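Local coordinates for protein DNA polymerase sliding clamp 2 (Sulfolobus tokodaii, PDB 3AIZ) that serves as a subunit of the ring-shaped sliding clamp that encircles DNA and tethers the replicative polymerase and other DNA-processing proteins to it, at residues Met47-Ile52 with Ile241-Pro246. Sequence-based numbering, arbitrary orientation.
Sequences MVIFKI and IFWIAP
An antiparallel strand pair, M47 to I49 against I241 to W243, joins the two PCNA domains of the chain, and the short segment axes run at 164° to each other. M47 with W243 and I49 with I241 are the hydrogen-bonded pairs, each closed by two backbone bonds. M47 N to W243 O (2.9 Å) is nearly straight at the hydrogen, 166°. I49 N to I241 O (2.8 Å) is more bent there, 141°. V48 with F242 is the non-hydrogen-bonded pair between them, where F242 CA approaches M47 O at 3.5 Å in a CA-H...O contact.

Because one strand comes from the N-terminal domain and the other from the end of the C-terminal domain, the pairing continues the strand hydrogen bonding across the domain boundary, as in PCNA-type clamps; strands 34-40 and 226-233 flank the pair on either side. V48 and F242 stand alongside each other on one face, rising from it in the same direction. V48 CG1, anti to the backbone N, lies 3.8 Å from F242 CE2, and CG2 also borders that ring atom; L19 touches V48 and V232 touches F242.

M47, I49, I241 and W243 occupy the other face. I49 CD1 meets the indole at its edge, near the ring plane, 4.2 Å from W243 CD1. M47 is extended through its first two torsions, CG anti to the backbone N, which carries SD out along this face to an oblique Met-aromatic contact, 5.3 Å from the centroid of the W243 five-membered ring. K51 reaches across to I241 through its aliphatic end, CE lying 3.5 Å from I241 CD1, while NZ forms a salt bridge with E127, whose carboxylate also accepts a weak hydrogen bond from W243 NE1.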
ATOM      1  N   MET A  47      38.898 -12.227  -6.598  1.00 34.90           N
ATOM      2  CA  MET A  47      38.635 -12.376  -8.023  1.00 36.64           C
ATOM      3  C   MET A  47      37.239 -12.934  -8.255  1.00 37.35           C
ATOM      4  O   MET A  47      36.943 -14.066  -7.876  1.00 37.50           O
ATOM      5  CB  MET A  47      39.668 -13.291  -8.678  1.00 36.19           C
ATOM      6  CG  MET A  47      39.344 -13.637 -10.125  1.00 38.45           C
ATOM      7  SD  MET A  47      40.628 -14.615 -10.922  1.00 40.26           S
ATOM      8  CE  MET A  47      42.011 -13.479 -10.828  1.00 44.58           C
ATOM      9  N   VAL A  48      36.380 -12.136  -8.879  1.00 37.73           N
ATOM     10  CA  VAL A  48      35.025 -12.576  -9.176  1.00 38.10           C
ATOM     11  C   VAL A  48      34.939 -13.143 -10.588  1.00 41.22           C
ATOM     12  O   VAL A  48      35.344 -12.496 -11.554  1.00 42.06           O
ATOM     13  CB  VAL A  48      34.007 -11.435  -9.018  1.00 38.78           C
ATOM     14  CG1 VAL A  48      32.598 -11.953  -9.248  1.00 36.98           C
ATOM     15  CG2 VAL A  48      34.124 -10.812  -7.638  1.00 41.00           C
ATOM     16  N   ILE A  49      34.418 -14.360 -10.699  1.00 38.83           N
ATOM     17  CA  ILE A  49      34.272 -15.011 -11.993  1.00 36.69           C
ATOM     18  C   ILE A  49      32.831 -15.428 -12.255  1.00 38.36           C
ATOM     19  O   ILE A  49      32.191 -16.068 -11.421  1.00 39.26           O
ATOM     20  CB  ILE A  49      35.172 -16.257 -12.112  1.00 35.47           C
ATOM     21  CG1 ILE A  49      36.647 -15.862 -12.056  1.00 36.93           C
ATOM     22  CG2 ILE A  49      34.884 -17.000 -13.403  1.00 38.10           C
ATOM     23  CD1 ILE A  49      37.587 -17.039 -12.149  1.00 35.74           C
ATOM     24  N   PHE A  50      32.328 -15.050 -13.422  1.00 40.55           N
ATOM     25  CA  PHE A  50      31.031 -15.503 -13.896  1.00 36.53           C
ATOM     26  C   PHE A  50      31.274 -16.395 -15.102  1.00 37.87           C
ATOM     27  O   PHE A  50      31.910 -15.973 -16.064  1.00 43.26           O
ATOM     28  CB  PHE A  50      30.167 -14.300 -14.279  1.00 38.02           C
ATOM     29  CG  PHE A  50      29.038 -14.632 -15.208  1.00 39.28           C
ATOM     30  CD1 PHE A  50      27.937 -15.337 -14.760  1.00 39.62           C
ATOM     31  CD2 PHE A  50      29.074 -14.225 -16.531  1.00 40.51           C
ATOM     32  CE1 PHE A  50      26.897 -15.639 -15.616  1.00 39.44           C
ATOM     33  CE2 PHE A  50      28.037 -14.524 -17.389  1.00 38.92           C
ATOM     34  CZ  PHE A  50      26.947 -15.233 -16.931  1.00 37.96           C
ATOM     35  N   LYS A  51      30.790 -17.633 -15.051  1.00 35.72           N
ATOM     36  CA  LYS A  51      31.077 -18.586 -16.121  1.00 35.50           C
ATOM     37  C   LYS A  51      29.914 -19.515 -16.464  1.00 34.24           C
ATOM     38  O   LYS A  51      29.309 -20.127 -15.585  1.00 36.63           O
ATOM     39  CB  LYS A  51      32.327 -19.405 -15.784  1.00 34.73           C
ATOM     40  CG  LYS A  51      32.615 -20.534 -16.764  1.00 37.47           C
ATOM     41  CD  LYS A  51      34.033 -21.060 -16.610  1.00 41.78           C
ATOM     42  CE  LYS A  51      34.277 -21.607 -15.214  1.00 51.32           C
ATOM     43  NZ  LYS A  51      35.699 -22.011 -15.013  1.00 54.50           N
ATOM     44  N   ILE A  52      29.614 -19.616 -17.755  1.00 36.37           N
ATOM     45  CA  ILE A  52      28.614 -20.554 -18.251  1.00 37.04           C
ATOM     46  C   ILE A  52      29.236 -21.517 -19.258  1.00 40.13           C
ATOM     47  O   ILE A  52      29.479 -21.147 -20.408  1.00 40.17           O
ATOM     48  CB  ILE A  52      27.439 -19.830 -18.930  1.00 33.32           C
ATOM     49  CG1 ILE A  52      26.828 -18.792 -17.987  1.00 35.29           C
ATOM     50  CG2 ILE A  52      26.387 -20.831 -19.377  1.00 32.30           C
ATOM     51  CD1 ILE A  52      25.596 -18.114 -18.546  1.00 32.41           C
ATOM     52  N   ILE A 241      32.124 -18.117  -9.440  1.00 31.11           N
ATOM     53  CA  ILE A 241      33.372 -18.621  -8.885  1.00 31.16           C
ATOM     54  C   ILE A 241      34.161 -17.493  -8.241  1.00 32.83           C
ATOM     55  O   ILE A 241      34.439 -16.477  -8.877  1.00 32.84           O
ATOM     56  CB  ILE A 241      34.239 -19.297  -9.962  1.00 36.33           C
ATOM     57  CG1 ILE A 241      33.456 -20.419 -10.650  1.00 37.22           C
ATOM     58  CG2 ILE A 241      35.527 -19.831  -9.352  1.00 33.48           C
ATOM     59  CD1 ILE A 241      34.223 -21.114 -11.746  1.00 40.92           C
ATOM     60  N   PHE A 242      34.518 -17.676  -6.975  1.00 32.61           N
ATOM     61  CA  PHE A 242      35.263 -16.662  -6.244  1.00 31.00           C
ATOM     62  C   PHE A 242      36.638 -17.169  -5.838  1.00 29.71           C
ATOM     63  O   PHE A 242      36.820 -18.354  -5.569  1.00 32.70           O
ATOM     64  CB  PHE A 242      34.489 -16.217  -5.002  1.00 31.95           C
ATOM     65  CG  PHE A 242      33.173 -15.566  -5.309  1.00 31.29           C
ATOM     66  CD1 PHE A 242      32.006 -16.310  -5.329  1.00 29.40           C
ATOM     67  CD2 PHE A 242      33.103 -14.209  -5.574  1.00 31.46           C
ATOM     68  CE1 PHE A 242      30.793 -15.714  -5.609  1.00 30.53           C
ATOM     69  CE2 PHE A 242      31.893 -13.607  -5.856  1.00 33.26           C
ATOM     70  CZ  PHE A 242      30.737 -14.361  -5.873  1.00 34.31           C
ATOM     71  N   TRP A 243      37.603 -16.260  -5.804  1.00 29.63           N
ATOM     72  CA  TRP A 243      38.934 -16.570  -5.304  1.00 32.46           C
ATOM     73  C   TRP A 243      39.351 -15.520  -4.285  1.00 32.52           C
ATOM     74  O   TRP A 243      39.415 -14.331  -4.598  1.00 31.95           O
ATOM     75  CB  TRP A 243      39.949 -16.636  -6.446  1.00 35.15           C
ATOM     76  CG  TRP A 243      39.873 -17.898  -7.252  1.00 34.84           C
ATOM     77  CD1 TRP A 243      39.237 -18.072  -8.445  1.00 38.36           C
ATOM     78  CD2 TRP A 243      40.458 -19.163  -6.920  1.00 36.26           C
ATOM     79  NE1 TRP A 243      39.391 -19.367  -8.880  1.00 37.85           N
ATOM     80  CE2 TRP A 243      40.136 -20.056  -7.961  1.00 37.83           C
ATOM     81  CE3 TRP A 243      41.224 -19.626  -5.846  1.00 36.49           C
ATOM     82  CZ2 TRP A 243      40.553 -21.386  -7.959  1.00 37.55           C
ATOM     83  CZ3 TRP A 243      41.637 -20.946  -5.845  1.00 34.79           C
ATOM     84  CH2 TRP A 243      41.300 -21.809  -6.894  1.00 38.63           C
ATOM     85  N   ILE A 244      39.623 -15.965  -3.063  1.00 35.27           N
ATOM     86  CA  ILE A 244      40.011 -15.060  -1.988  1.00 33.96           C
ATOM     87  C   ILE A 244      41.485 -15.227  -1.645  1.00 32.14           C
ATOM     88  O   ILE A 244      41.940 -16.331  -1.350  1.00 32.03           O
ATOM     89  CB  ILE A 244      39.171 -15.288  -0.712  1.00 32.45           C
ATOM     90  CG1 ILE A 244      37.691 -14.996  -0.971  1.00 32.15           C
ATOM     91  CG2 ILE A 244      39.678 -14.413   0.420  1.00 35.81           C
ATOM     92  CD1 ILE A 244      36.980 -16.068  -1.763  1.00 33.00           C
ATOM     93  N   ALA A 245      42.229 -14.129  -1.691  1.00 31.30           N
ATOM     94  CA  ALA A 245      43.631 -14.152  -1.300  1.00 34.38           C
ATOM     95  C   ALA A 245      43.732 -14.270   0.214  1.00 38.91           C
ATOM     96  O   ALA A 245      43.124 -13.485   0.944  1.00 40.68           O
ATOM     97  CB  ALA A 245      44.342 -12.901  -1.786  1.00 37.35           C
ATOM     98  N   PRO A 246      44.496 -15.261   0.694  1.00 37.46           N
ATOM     99  CA  PRO A 246      44.672 -15.464   2.134  1.00 38.01           C
ATOM    100  C   PRO A 246      45.571 -14.392   2.729  1.00 40.13           C
ATOM    101  O   PRO A 246      46.344 -13.770   2.000  1.00 41.64           O
ATOM    102  CB  PRO A 246      45.371 -16.823   2.202  1.00 36.85           C
ATOM    103  CG  PRO A 246      46.125 -16.908   0.928  1.00 34.51           C
ATOM    104  CD  PRO A 246      45.250 -16.247  -0.099  1.00 36.33           C
TER